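Local coordinates for protein SSD1 (Saccharomyces cerevisiae S288C, PDB 7AM1) that binds untranslated regions of messenger RNA and represses translation, as a member of the RNase II family that has lost nuclease activity, at residues S418-P423 against Y707-Q712; F753-R758 against P902-R907; Q763-K768 against A789-A794; E779-P784 against N876-Q881; G785-T790 against R811-E816. All blocks are in the same frame, centred on the assembly; numbering follows the deposited sequence.

In the fold
Following the chain from its N terminus, contact 1 comes first: strand 420-421, in the RNB domain, meets helix 689-725 after a long excursion and closes before the other four begin. Contact 2 then opens at 753-758 and closes only near the C terminus, joining the two outermost strands of the five-stranded sheet of the C-terminal OB-like domain; contacts 3, 4 and 5 lie within its span. Contacts 3 and 4 cross, since 763-768 packs against 789-794 while 779-784 awaits 876-881. Contact 5, lying wholly within the span of contact 4, shares Ala789 and Thr790 with contact 3 and ties the loop after strand 777-782 to the start of helix 814-827.

Contact 1 (S418-P423 against Y707-Q712); sequences SAVFMP and YQAQEQ
Gln710 reaches from helix 689-725 to the backbone of Phe421, and this is the one polar interaction between the two segments. Its CG stands anti to the backbone N (chi1 169°), and the chain is extended beyond CG. NE2 donates to Phe421 O at 2.8 Å with an N-H...O angle of 154°. The donor is tilted 27° from the carbonyl plane, while the oxygen lies close to the plane of the glutamine amide. NE2 has a second acceptor in Lys532 O, so one amide nitrogen serves two backbone carbonyls from different parts of the chain.

Van der Waals contacts make up the rest. The apolar pair is Val420 CG1 and Ala709 CB, 3.8 Å apart. Met422 lays its CG against the helix backbone, 3.9 Å from Ala709 O, and Pro423 CD follows more loosely at 4.4 Å from Gln710 O. The Phe421 ring leads away from the helix and meets Trp374 edge-to-face. Ile315 and Leu319 of helix 311-321 also touch Met422, and Ile318 touches Ala709.

The contact thus illustrates how a buried glutamine can join a strand of the RNB domain to a long helix: NE2 donates to Phe421 O and Lys532 O, OE1 is hydrogen-bonded elsewhere, and the buried polar group is satisfied while it links the two parts.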
# COMPACT_ATOMS: atom_id res chain seq x y z
N SER A 418 13.65 4.84 5.38
CA SER A 418 12.46 5.55 4.96
C SER A 418 11.75 6.15 6.16
O SER A 418 11.65 5.53 7.22
CB SER A 418 11.49 4.63 4.19
OG SER A 418 10.27 5.29 3.93
N ALA A 419 11.23 7.36 5.97
CA ALA A 419 10.29 7.90 6.93
C ALA A 419 8.98 7.14 6.85
O ALA A 419 8.68 6.47 5.85
CB ALA A 419 10.07 9.39 6.68
N VAL A 420 8.19 7.22 7.91
CA VAL A 420 6.90 6.56 7.98
C VAL A 420 5.84 7.60 8.27
O VAL A 420 5.99 8.41 9.20
CB VAL A 420 6.88 5.46 9.06
CG1 VAL A 420 5.56 4.71 9.02
CG2 VAL A 420 8.06 4.50 8.87
N PHE A 421 4.77 7.60 7.49
CA PHE A 421 3.67 8.54 7.65
C PHE A 421 2.39 7.76 7.95
O PHE A 421 1.93 6.97 7.12
CB PHE A 421 3.52 9.42 6.42
CG PHE A 421 4.76 10.19 6.09
CD1 PHE A 421 4.99 11.43 6.66
CD2 PHE A 421 5.71 9.66 5.24
CE1 PHE A 421 6.14 12.14 6.36
CE2 PHE A 421 6.86 10.37 4.94
CZ PHE A 421 7.08 11.60 5.51
N MET A 422 1.84 7.98 9.14
CA MET A 422 0.59 7.40 9.57
C MET A 422 -0.35 8.52 10.00
O MET A 422 0.11 9.60 10.39
CB MET A 422 0.82 6.44 10.74
CG MET A 422 1.70 5.26 10.37
SD MET A 422 2.31 4.34 11.79
CE MET A 422 3.37 5.54 12.57
N PRO A 423 -1.67 8.32 9.91
CA PRO A 423 -2.58 9.38 10.37
C PRO A 423 -2.30 9.79 11.81
O PRO A 423 -2.40 10.98 12.14
CB PRO A 423 -3.97 8.74 10.22
CG PRO A 423 -3.78 7.64 9.21
CD PRO A 423 -2.39 7.13 9.43
N TYR A 707 5.22 1.59 3.64
CA TYR A 707 3.91 1.51 3.00
C TYR A 707 2.96 0.65 3.83
O TYR A 707 1.82 1.06 4.11
CB TYR A 707 4.08 0.94 1.59
CG TYR A 707 2.82 0.48 0.91
CD1 TYR A 707 1.96 1.40 0.32
CD2 TYR A 707 2.50 -0.86 0.81
CE1 TYR A 707 0.80 0.99 -0.32
CE2 TYR A 707 1.35 -1.29 0.17
CZ TYR A 707 0.51 -0.36 -0.40
OH TYR A 707 -0.63 -0.76 -1.05
N GLN A 708 3.41 -0.53 4.24
CA GLN A 708 2.55 -1.41 5.03
C GLN A 708 2.14 -0.74 6.33
O GLN A 708 0.98 -0.82 6.75
CB GLN A 708 3.26 -2.73 5.29
CG GLN A 708 3.51 -3.53 4.02
CD GLN A 708 4.37 -4.77 4.23
OE1 GLN A 708 4.35 -5.68 3.39
NE2 GLN A 708 5.12 -4.82 5.33
N ALA A 709 3.09 -0.07 7.00
CA ALA A 709 2.77 0.63 8.23
C ALA A 709 1.71 1.70 7.99
O ALA A 709 0.76 1.83 8.77
CB ALA A 709 4.04 1.26 8.82
N GLN A 710 1.85 2.46 6.90
CA GLN A 710 0.90 3.53 6.64
C GLN A 710 -0.51 2.98 6.47
O GLN A 710 -1.46 3.47 7.10
CB GLN A 710 1.34 4.33 5.41
CG GLN A 710 0.28 5.30 4.88
CD GLN A 710 0.84 6.27 3.87
OE1 GLN A 710 0.40 6.33 2.72
NE2 GLN A 710 1.81 7.06 4.29
N GLU A 711 -0.67 1.93 5.66
CA GLU A 711 -2.01 1.39 5.43
C GLU A 711 -2.55 0.68 6.66
O GLU A 711 -3.76 0.70 6.90
CB GLU A 711 -1.99 0.45 4.22
CG GLU A 711 -1.68 1.20 2.92
CD GLU A 711 -2.56 0.79 1.75
OE1 GLU A 711 -3.09 -0.34 1.76
OE2 GLU A 711 -2.73 1.62 0.83
N GLN A 712 -1.69 0.02 7.43
CA GLN A 712 -2.14 -0.63 8.66
C GLN A 712 -2.65 0.40 9.66
O GLN A 712 -3.64 0.15 10.36
CB GLN A 712 -0.99 -1.44 9.26
CG GLN A 712 -0.76 -2.76 8.54
CD GLN A 712 0.55 -3.43 8.92
OE1 GLN A 712 1.24 -3.00 9.84
NE2 GLN A 712 0.90 -4.48 8.18

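Contact 2 (F753-R758 against P902-R907); sequences FGIEKR and PCLTVR
Lys757 and Leu904 cross at about a right angle, with the aliphatic part of the lysine lying over the leucine. In the lysine CG lies anti to the carbonyl carbon (chi1 -67°), and chi2 of -77° bends the chain at CD. Its CE comes to 3.7 Å from Leu904 CB. The ammonium group then turns to the lysine's own strand, NZ donating to Glu756 O at 2.7 Å; Ser188 O and Glu185 O accept from it as well. An alanine here would remove all of this beyond CB and would probably leave those three carbonyls without their shared donor and a gap beside Leu904.

Val906 presents CG2 from the crowded position between its backbone N and carbonyl carbon, which puts the methyl 3.6 Å from Lys757 CB and 3.5 Å from Arg758 O. Farther along, Ile755 CG2 meets Leu904 CD1 at 4.1 Å, the two side chains crossing obliquely.

Direct backbone pairing is absent. Water 1 instead accepts from Val906 N at 2.9 Å and lies 2.6 Å from Arg758 O. Both strands also bond to residues at the end of helix 175-186 or just after it, Leu904 to Gly186 and Glu756 to Leu189. As in OB folds, the outer strands of the sheet approach each other here, their directions 63° apart; the chemistry implies a seam closed by side chains, a water and the chain where helix 175-186 ends.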
# COMPACT_ATOMS: atom_id res chain seq x y z
N PHE A 753 -15.21 4.89 1.66
CA PHE A 753 -14.30 4.41 2.69
C PHE A 753 -12.97 3.92 2.12
O PHE A 753 -12.02 3.75 2.89
CB PHE A 753 -14.95 3.28 3.49
CG PHE A 753 -16.09 3.74 4.37
CD1 PHE A 753 -17.30 4.11 3.82
CD2 PHE A 753 -15.94 3.80 5.74
CE1 PHE A 753 -18.35 4.53 4.62
CE2 PHE A 753 -16.98 4.22 6.55
CZ PHE A 753 -18.18 4.58 5.99
N GLY A 754 -12.88 3.70 0.82
CA GLY A 754 -11.69 3.12 0.23
C GLY A 754 -11.41 1.70 0.69
O GLY A 754 -10.26 1.36 0.98
N ILE A 755 -12.45 0.87 0.78
CA ILE A 755 -12.29 -0.52 1.18
C ILE A 755 -13.02 -1.42 0.19
O ILE A 755 -13.95 -1.02 -0.51
CB ILE A 755 -12.80 -0.79 2.61
CG1 ILE A 755 -14.29 -0.47 2.74
CG2 ILE A 755 -11.96 -0.02 3.62
CD1 ILE A 755 -14.88 -0.79 4.11
N GLU A 756 -12.54 -2.66 0.14
CA GLU A 756 -13.11 -3.72 -0.68
C GLU A 756 -13.20 -4.95 0.22
O GLU A 756 -12.21 -5.34 0.84
CB GLU A 756 -12.24 -4.00 -1.91
CG GLU A 756 -12.71 -5.17 -2.76
CD GLU A 756 -11.61 -5.75 -3.63
OE1 GLU A 756 -10.41 -5.56 -3.33
OE2 GLU A 756 -11.95 -6.40 -4.64
N LYS A 757 -14.39 -5.53 0.32
CA LYS A 757 -14.63 -6.64 1.24
C LYS A 757 -15.57 -7.64 0.59
O LYS A 757 -16.19 -7.38 -0.45
CB LYS A 757 -15.21 -6.14 2.57
CG LYS A 757 -14.24 -5.29 3.37
CD LYS A 757 -13.20 -6.15 4.07
CE LYS A 757 -11.92 -5.38 4.34
NZ LYS A 757 -10.91 -5.59 3.25
N ARG A 758 -15.69 -8.81 1.22
CA ARG A 758 -16.39 -9.94 0.64
C ARG A 758 -17.59 -10.34 1.50
O ARG A 758 -17.45 -10.59 2.70
CB ARG A 758 -15.44 -11.13 0.49
CG ARG A 758 -16.08 -12.40 -0.02
CD ARG A 758 -15.03 -13.38 -0.50
NE ARG A 758 -14.27 -12.81 -1.61
CZ ARG A 758 -13.07 -13.23 -2.00
NH1 ARG A 758 -12.47 -14.23 -1.37
NH2 ARG A 758 -12.47 -12.64 -3.02
N PRO A 902 -8.30 -5.02 14.21
CA PRO A 902 -9.73 -5.25 13.98
C PRO A 902 -9.96 -5.80 12.58
O PRO A 902 -9.13 -5.68 11.68
CB PRO A 902 -10.34 -3.86 14.16
CG PRO A 902 -9.22 -2.91 13.83
CD PRO A 902 -7.97 -3.59 14.32
N CYS A 903 -11.13 -6.40 12.41
CA CYS A 903 -11.50 -7.07 11.17
C CYS A 903 -12.74 -6.42 10.60
O CYS A 903 -13.81 -6.47 11.22
CB CYS A 903 -11.74 -8.56 11.41
SG CYS A 903 -10.32 -9.42 12.12
N LEU A 904 -12.62 -5.83 9.42
CA LEU A 904 -13.78 -5.31 8.72
C LEU A 904 -14.57 -6.47 8.13
O LEU A 904 -14.00 -7.39 7.55
CB LEU A 904 -13.36 -4.35 7.61
CG LEU A 904 -12.61 -3.11 8.08
CD1 LEU A 904 -11.92 -2.43 6.89
CD2 LEU A 904 -13.57 -2.16 8.79
N THR A 905 -15.89 -6.41 8.29
CA THR A 905 -16.77 -7.44 7.77
C THR A 905 -17.99 -6.77 7.15
O THR A 905 -18.42 -5.70 7.59
CB THR A 905 -17.22 -8.44 8.85
OG1 THR A 905 -17.93 -7.74 9.88
CG2 THR A 905 -16.03 -9.16 9.47
N VAL A 906 -18.54 -7.42 6.13
CA VAL A 906 -19.71 -6.90 5.43
C VAL A 906 -20.74 -8.00 5.28
O VAL A 906 -20.41 -9.18 5.16
CB VAL A 906 -19.34 -6.33 4.04
CG1 VAL A 906 -18.54 -5.06 4.19
CG2 VAL A 906 -18.58 -7.36 3.22
N ARG A 907 -22.01 -7.59 5.29
CA ARG A 907 -23.14 -8.47 5.06
C ARG A 907 -24.15 -7.76 4.17
O ARG A 907 -24.33 -6.54 4.28
CB ARG A 907 -23.80 -8.90 6.37
CG ARG A 907 -22.89 -9.69 7.29
CD ARG A 907 -23.41 -9.71 8.71
NE ARG A 907 -23.08 -10.97 9.36
CZ ARG A 907 -23.68 -11.43 10.46
NH1 ARG A 907 -24.64 -10.73 11.05
NH2 ARG A 907 -23.31 -12.60 10.96
O HOH W 1 -17.16 -9.85 5.22

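Contact 3 (Q763-K768 against A789-A794); sequences QLPLIK and ATFIPA
Pro765, at the centre of an inverse gamma turn, lies over the ring of Phe791 in a proline-aromatic CH-pi contact. The turn itself is closed by a weak backbone bond from Leu766 N to Leu764 O of 2.8 Å, and it presents the proline ring to the phenylalanine just before the chain enters strand 766-772. Pro765 CB stands 3.7 Å from the centroid of the Phe791 ring and only 14° off its normal, so the carbon sits above the middle of the face. Pro765 CD rests nearer the rim, 3.7 Å from Phe791 CD2.

The opposite face belongs to Phe791's own segment: Pro793 N stands above it, displaced toward the rim. A chi1 of 176° holds CG of the phenylalanine anti to its backbone N, on the side of the gamma turn. At the edge, in the ring plane, Gln763 O approaches Phe791 CD2 at 3.7 Å, where it faces the electropositive C-H rim. Pro793 completes the contact with its CG 3.8 Å from Gln763 CA.

Around this core, Val786 and Ser788 touch Pro765, while Arg907 packs on Pro793 and gives Phe791 O a weak hydrogen bond. A serine in place of Phe791 would probably leave Pro765 without its aromatic partner and open a gap between the two prolines. The interface therefore depends on dispersion and on the ring's uneven charge: carbon over the face, carbonyl oxygen at the rim, and two loops joined without a direct hydrogen bond.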
# COMPACT_ATOMS: atom_id res chain seq x y z
N GLN A 763 -22.62 -16.59 5.96
CA GLN A 763 -22.85 -15.67 7.07
C GLN A 763 -24.17 -14.93 6.91
O GLN A 763 -24.46 -14.03 7.71
CB GLN A 763 -21.68 -14.71 7.21
CG GLN A 763 -20.41 -15.41 7.70
CD GLN A 763 -19.22 -14.49 7.82
OE1 GLN A 763 -18.94 -13.70 6.92
NE2 GLN A 763 -18.50 -14.60 8.93
N LEU A 764 -24.98 -15.31 5.93
CA LEU A 764 -26.28 -14.72 5.68
C LEU A 764 -27.39 -15.72 5.96
O LEU A 764 -27.21 -16.93 5.76
CB LEU A 764 -26.37 -14.23 4.23
CG LEU A 764 -25.30 -13.23 3.79
CD1 LEU A 764 -25.42 -12.91 2.31
CD2 LEU A 764 -25.40 -11.96 4.64
N PRO A 765 -28.56 -15.26 6.41
CA PRO A 765 -29.68 -16.18 6.64
C PRO A 765 -30.31 -16.65 5.34
O PRO A 765 -31.35 -16.12 4.92
CB PRO A 765 -30.66 -15.35 7.48
CG PRO A 765 -30.39 -13.93 7.03
CD PRO A 765 -28.90 -13.87 6.77
N LEU A 766 -29.70 -17.65 4.71
CA LEU A 766 -30.12 -18.13 3.41
C LEU A 766 -30.70 -19.54 3.51
O LEU A 766 -30.41 -20.29 4.45
CB LEU A 766 -28.95 -18.15 2.42
CG LEU A 766 -28.22 -16.83 2.19
CD1 LEU A 766 -27.06 -17.04 1.22
CD2 LEU A 766 -29.17 -15.77 1.66
N ILE A 767 -31.51 -19.89 2.52
CA ILE A 767 -31.94 -21.27 2.32
C ILE A 767 -31.03 -21.97 1.32
O ILE A 767 -30.68 -23.13 1.50
CB ILE A 767 -33.41 -21.30 1.86
CG1 ILE A 767 -34.34 -20.98 3.04
CG2 ILE A 767 -33.77 -22.65 1.25
CD1 ILE A 767 -35.34 -19.89 2.74
N LYS A 768 -30.64 -21.26 0.26
CA LYS A 768 -29.72 -21.79 -0.72
C LYS A 768 -29.17 -20.61 -1.53
O LYS A 768 -29.50 -19.45 -1.27
CB LYS A 768 -30.38 -22.82 -1.64
CG LYS A 768 -31.54 -22.27 -2.46
CD LYS A 768 -32.00 -23.26 -3.52
N ALA A 789 -28.71 -8.12 9.91
CA ALA A 789 -27.96 -7.31 10.87
C ALA A 789 -27.79 -8.05 12.19
O ALA A 789 -26.81 -7.82 12.89
CB ALA A 789 -28.66 -5.97 11.09
N THR A 790 -28.73 -8.91 12.55
CA THR A 790 -28.70 -9.58 13.84
C THR A 790 -28.54 -11.09 13.70
O THR A 790 -28.61 -11.81 14.70
CB THR A 790 -29.97 -9.25 14.63
OG1 THR A 790 -31.12 -9.63 13.85
CG2 THR A 790 -30.04 -7.75 14.93
N PHE A 791 -28.35 -11.60 12.48
CA PHE A 791 -28.29 -13.04 12.27
C PHE A 791 -26.98 -13.61 12.78
O PHE A 791 -25.90 -13.07 12.51
CB PHE A 791 -28.47 -13.36 10.79
CG PHE A 791 -28.34 -14.82 10.47
CD1 PHE A 791 -29.32 -15.72 10.86
CD2 PHE A 791 -27.24 -15.30 9.78
CE1 PHE A 791 -29.21 -17.06 10.56
CE2 PHE A 791 -27.12 -16.64 9.48
CZ PHE A 791 -28.11 -17.52 9.87
N ILE A 792 -27.06 -14.70 13.53
CA ILE A 792 -25.89 -15.41 14.02
C ILE A 792 -25.88 -16.79 13.36
O ILE A 792 -26.71 -17.64 13.70
CB ILE A 792 -25.90 -15.53 15.55
CG1 ILE A 792 -25.78 -14.14 16.18
CG2 ILE A 792 -24.77 -16.45 16.02
CD1 ILE A 792 -26.19 -14.09 17.64
N PRO A 793 -24.98 -17.05 12.42
CA PRO A 793 -24.92 -18.39 11.81
C PRO A 793 -24.76 -19.45 12.88
O PRO A 793 -24.01 -19.28 13.84
CB PRO A 793 -23.70 -18.31 10.89
CG PRO A 793 -23.51 -16.88 10.62
CD PRO A 793 -23.95 -16.16 11.86
N ALA A 794 -25.44 -20.58 12.68
CA ALA A 794 -25.41 -21.65 13.68
C ALA A 794 -23.98 -22.10 13.97
O ALA A 794 -23.64 -22.37 15.13
CB ALA A 794 -26.26 -22.83 13.21

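Contact 4 (E779-P784 against N876-Q881); sequences ELHWQP and NDNYIQ
Trp782 N donates to Tyr879 O at 2.8 Å and 165°, and beside it Leu780 and Gln881 form an antiparallel hydrogen-bonded pair with both bonds at 2.9 Å (Leu780 N to Gln881 O, Gln881 N to Leu780 O). Past these the strands part: water 2 bridges Trp782 O and Tyr879 N in place of the return bond of their pair.

Side chains add to the backbone bonds. Trp782 NE1 donates to Gln881 OE1 at 2.8 Å, meeting a lone pair in the plane of the amide carbonyl, although the oxygen lies 22° out of the indole plane and the bond is bent (136°). Gln881 CB lies 3.5 Å from Trp782 NE1. His781 ND1 gives a weak bond of 3.2 Å to Asn878 OD1.

Packing follows outward. Ile880 CG1 sits over the centre of the His781 ring, 3.9 Å from its centroid, and Pro784 CB stands 4.0 Å from the centroid of Tyr879, whose ring meets Phe912 edge-to-face. Glu779 CB touches Ile880 CG2, while its carboxylate pairs with Arg166.

Strands 777-782 and 878-884, neighbours in the five-stranded antiparallel sheet that also holds 766-772, are thus joined by backbone bonds, with side-chain amide, imidazole and CH-pi contacts extending the grip as direct pairing gives way to water.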
# COMPACT_ATOMS: atom_id res chain seq x y z
N GLU A 779 -27.68 -15.78 -7.31
CA GLU A 779 -29.05 -15.63 -6.82
C GLU A 779 -29.10 -16.15 -5.39
O GLU A 779 -28.92 -17.35 -5.15
CB GLU A 779 -30.04 -16.36 -7.72
CG GLU A 779 -30.15 -15.73 -9.10
CD GLU A 779 -31.30 -16.27 -9.92
OE1 GLU A 779 -31.91 -17.28 -9.50
OE2 GLU A 779 -31.61 -15.68 -10.98
N LEU A 780 -29.32 -15.24 -4.45
CA LEU A 780 -29.47 -15.59 -3.04
C LEU A 780 -30.92 -15.93 -2.76
O LEU A 780 -31.83 -15.17 -3.12
CB LEU A 780 -29.01 -14.43 -2.16
CG LEU A 780 -27.62 -13.85 -2.41
CD1 LEU A 780 -27.36 -12.64 -1.51
CD2 LEU A 780 -26.54 -14.89 -2.19
N HIS A 781 -31.15 -17.08 -2.12
CA HIS A 781 -32.49 -17.47 -1.69
C HIS A 781 -32.57 -17.19 -0.19
O HIS A 781 -32.03 -17.94 0.63
CB HIS A 781 -32.78 -18.93 -2.01
CG HIS A 781 -32.87 -19.21 -3.48
ND1 HIS A 781 -33.79 -20.08 -4.02
CD2 HIS A 781 -32.15 -18.73 -4.52
CE1 HIS A 781 -33.64 -20.12 -5.33
NE2 HIS A 781 -32.65 -19.31 -5.66
N TRP A 782 -33.22 -16.09 0.16
CA TRP A 782 -33.21 -15.61 1.54
C TRP A 782 -34.24 -16.34 2.39
O TRP A 782 -35.29 -16.79 1.91
CB TRP A 782 -33.51 -14.12 1.59
CG TRP A 782 -32.40 -13.24 1.11
CD1 TRP A 782 -32.20 -12.79 -0.17
CD2 TRP A 782 -31.35 -12.69 1.90
NE1 TRP A 782 -31.08 -11.99 -0.21
CE2 TRP A 782 -30.54 -11.91 1.05
CE3 TRP A 782 -31.01 -12.78 3.26
CZ2 TRP A 782 -29.42 -11.24 1.51
CZ3 TRP A 782 -29.90 -12.10 3.71
CH2 TRP A 782 -29.11 -11.34 2.84
N GLN A 783 -33.95 -16.42 3.68
CA GLN A 783 -34.96 -16.78 4.67
C GLN A 783 -35.83 -15.56 4.92
O GLN A 783 -35.33 -14.54 5.41
CB GLN A 783 -34.31 -17.21 5.98
CG GLN A 783 -33.38 -18.39 5.88
CD GLN A 783 -32.71 -18.68 7.21
OE1 GLN A 783 -33.25 -18.35 8.27
NE2 GLN A 783 -31.52 -19.27 7.16
N PRO A 784 -37.12 -15.60 4.58
CA PRO A 784 -37.95 -14.40 4.75
C PRO A 784 -38.00 -13.97 6.21
O PRO A 784 -38.07 -14.79 7.12
CB PRO A 784 -39.33 -14.84 4.23
CG PRO A 784 -39.33 -16.32 4.37
CD PRO A 784 -37.91 -16.75 4.11
N ASN A 876 -43.04 -18.67 -5.80
CA ASN A 876 -43.65 -19.56 -4.81
C ASN A 876 -42.94 -19.32 -3.48
O ASN A 876 -43.04 -18.22 -2.93
CB ASN A 876 -43.62 -21.00 -5.31
CG ASN A 876 -44.86 -21.34 -6.16
OD1 ASN A 876 -45.65 -20.45 -6.49
ND2 ASN A 876 -45.01 -22.60 -6.54
N ASP A 877 -42.24 -20.31 -2.93
CA ASP A 877 -41.60 -20.12 -1.63
C ASP A 877 -40.14 -19.69 -1.73
O ASP A 877 -39.46 -19.62 -0.70
CB ASP A 877 -41.72 -21.40 -0.80
CG ASP A 877 -43.14 -21.67 -0.35
OD1 ASP A 877 -43.78 -20.73 0.17
OD2 ASP A 877 -43.62 -22.81 -0.51
N ASN A 878 -39.64 -19.39 -2.93
CA ASN A 878 -38.29 -18.87 -3.09
C ASN A 878 -38.30 -17.35 -3.04
O ASN A 878 -39.03 -16.70 -3.80
CB ASN A 878 -37.67 -19.37 -4.39
CG ASN A 878 -37.22 -20.82 -4.31
OD1 ASN A 878 -36.70 -21.25 -3.28
ND2 ASN A 878 -37.42 -21.57 -5.39
N TYR A 879 -37.49 -16.78 -2.15
CA TYR A 879 -37.34 -15.33 -1.99
C TYR A 879 -35.96 -14.96 -2.51
O TYR A 879 -34.96 -15.00 -1.79
CB TYR A 879 -37.55 -14.95 -0.53
CG TYR A 879 -38.92 -15.32 -0.02
CD1 TYR A 879 -39.18 -16.60 0.45
CD2 TYR A 879 -39.97 -14.41 -0.05
CE1 TYR A 879 -40.44 -16.96 0.90
CE2 TYR A 879 -41.24 -14.76 0.40
CZ TYR A 879 -41.47 -16.04 0.87
OH TYR A 879 -42.72 -16.40 1.32
N ILE A 880 -35.91 -14.55 -3.78
CA ILE A 880 -34.67 -14.50 -4.55
C ILE A 880 -34.20 -13.06 -4.69
O ILE A 880 -34.98 -12.17 -5.04
CB ILE A 880 -34.87 -15.13 -5.94
CG1 ILE A 880 -35.34 -16.58 -5.80
CG2 ILE A 880 -33.59 -15.02 -6.76
CD1 ILE A 880 -35.58 -17.28 -7.13
N GLN A 881 -32.91 -12.84 -4.42
CA GLN A 881 -32.23 -11.59 -4.73
C GLN A 881 -31.13 -11.87 -5.74
O GLN A 881 -30.34 -12.81 -5.56
CB GLN A 881 -31.63 -10.95 -3.47
CG GLN A 881 -30.94 -9.61 -3.75
CD GLN A 881 -30.23 -9.05 -2.53
OE1 GLN A 881 -30.12 -9.72 -1.50
NE2 GLN A 881 -29.73 -7.82 -2.65
O HOH W 2 -35.81 -18.37 -0.16

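Contact 5 (G785-T790 against R811-E816); sequences GVDSAT and RSTAAE
Asp787 directs its carboxylate at the start of helix 814-827, and both oxygens of this flat group are engaged. OD2 uses its syn lone pair to accept from Ala814 N at 2.7 Å along a nearly straight bond (174°). OD1 is met from above the carboxylate plane, 62° out of it, by Ala789 N at 2.9 Å, which makes an Asx turn. Beside these, Ala814 CB comes to 3.4 Å from Asp787 OD1, and Thr813 CA lies equally near OD2. With CG anti to the backbone N (chi1 -169°), the carboxyl carbon is carried over to the helix end.

Thr813 holds the N-cap position, its OG1 accepting weakly from Glu816 N at 3.3 Å. Asp787 thus supplements the cap from outside by taking the N-H of the next residue.

Small groups pack alongside: Ala789 CB rests 3.5 Å from Ser812 O, and Thr790 CG2 touches the carbonyls of Arg811 and Ser812. Leu892 of strand 888-896 touches Ala789, and Leu909 touches Ala814.

Since the carboxylate sits at the positive end of the helix dipole, the charge is probably stabilised there; one side chain both shapes its own loop and fastens it to the first turn of the helix.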
# COMPACT_ATOMS: atom_id res chain seq x y z
N GLY A 785 -37.94 -12.65 6.42
CA GLY A 785 -38.14 -12.07 7.73
C GLY A 785 -36.96 -12.12 8.67
O GLY A 785 -37.07 -11.62 9.80
N VAL A 786 -35.83 -12.70 8.27
CA VAL A 786 -34.66 -12.83 9.13
C VAL A 786 -33.70 -11.69 8.83
O VAL A 786 -33.15 -11.60 7.72
CB VAL A 786 -33.98 -14.20 8.95
CG1 VAL A 786 -32.78 -14.34 9.88
CG2 VAL A 786 -34.99 -15.32 9.20
N ASP A 787 -33.47 -10.83 9.82
CA ASP A 787 -32.62 -9.66 9.64
C ASP A 787 -31.15 -10.09 9.61
O ASP A 787 -30.67 -10.74 10.54
CB ASP A 787 -32.87 -8.66 10.76
CG ASP A 787 -32.22 -7.30 10.50
OD1 ASP A 787 -31.44 -7.17 9.53
OD2 ASP A 787 -32.49 -6.36 11.28
N SER A 788 -30.46 -9.72 8.52
CA SER A 788 -29.03 -10.01 8.41
C SER A 788 -28.23 -9.28 9.47
O SER A 788 -27.15 -9.74 9.87
CB SER A 788 -28.50 -9.58 7.03
OG SER A 788 -29.12 -10.30 5.98
N ALA A 789 -28.71 -8.12 9.91
CA ALA A 789 -27.96 -7.31 10.87
C ALA A 789 -27.79 -8.05 12.19
O ALA A 789 -26.81 -7.82 12.89
CB ALA A 789 -28.66 -5.97 11.09
N THR A 790 -28.73 -8.91 12.55
CA THR A 790 -28.70 -9.58 13.84
C THR A 790 -28.54 -11.09 13.70
O THR A 790 -28.61 -11.81 14.70
CB THR A 790 -29.97 -9.25 14.63
OG1 THR A 790 -31.12 -9.63 13.85
CG2 THR A 790 -30.04 -7.75 14.93
N ARG A 811 -25.53 -5.79 18.01
CA ARG A 811 -25.99 -5.30 16.71
C ARG A 811 -27.46 -4.94 16.82
O ARG A 811 -28.28 -5.76 17.25
CB ARG A 811 -25.81 -6.35 15.60
CG ARG A 811 -24.41 -6.44 15.02
CD ARG A 811 -23.55 -7.42 15.78
NE ARG A 811 -22.49 -7.96 14.94
CZ ARG A 811 -21.63 -8.89 15.32
NH1 ARG A 811 -21.69 -9.39 16.55
NH2 ARG A 811 -20.70 -9.32 14.48
N SER A 812 -27.80 -3.72 16.41
CA SER A 812 -29.18 -3.29 16.31
C SER A 812 -29.84 -3.89 15.07
O SER A 812 -29.19 -4.51 14.23
CB SER A 812 -29.26 -1.76 16.23
OG SER A 812 -28.84 -1.33 14.95
N THR A 813 -31.16 -3.73 14.97
CA THR A 813 -31.84 -4.17 13.76
C THR A 813 -31.48 -3.24 12.60
O THR A 813 -31.09 -2.09 12.79
CB THR A 813 -33.35 -4.15 13.94
OG1 THR A 813 -33.78 -2.78 14.04
CG2 THR A 813 -33.79 -4.92 15.19
N ALA A 814 -31.65 -3.76 11.37
CA ALA A 814 -31.37 -2.95 10.19
C ALA A 814 -32.23 -1.69 10.15
O ALA A 814 -31.76 -0.62 9.74
CB ALA A 814 -31.60 -3.78 8.92
N ALA A 815 -33.49 -1.81 10.56
CA ALA A 815 -34.39 -0.66 10.55
C ALA A 815 -33.85 0.47 11.41
O ALA A 815 -33.92 1.64 11.02
CB ALA A 815 -35.78 -1.07 11.01
N GLU A 816 -33.31 0.15 12.59
CA GLU A 816 -32.77 1.19 13.46
C GLU A 816 -31.61 1.93 12.79
O GLU A 816 -31.51 3.15 12.89
CB GLU A 816 -32.34 0.59 14.79
CG GLU A 816 -33.49 0.07 15.66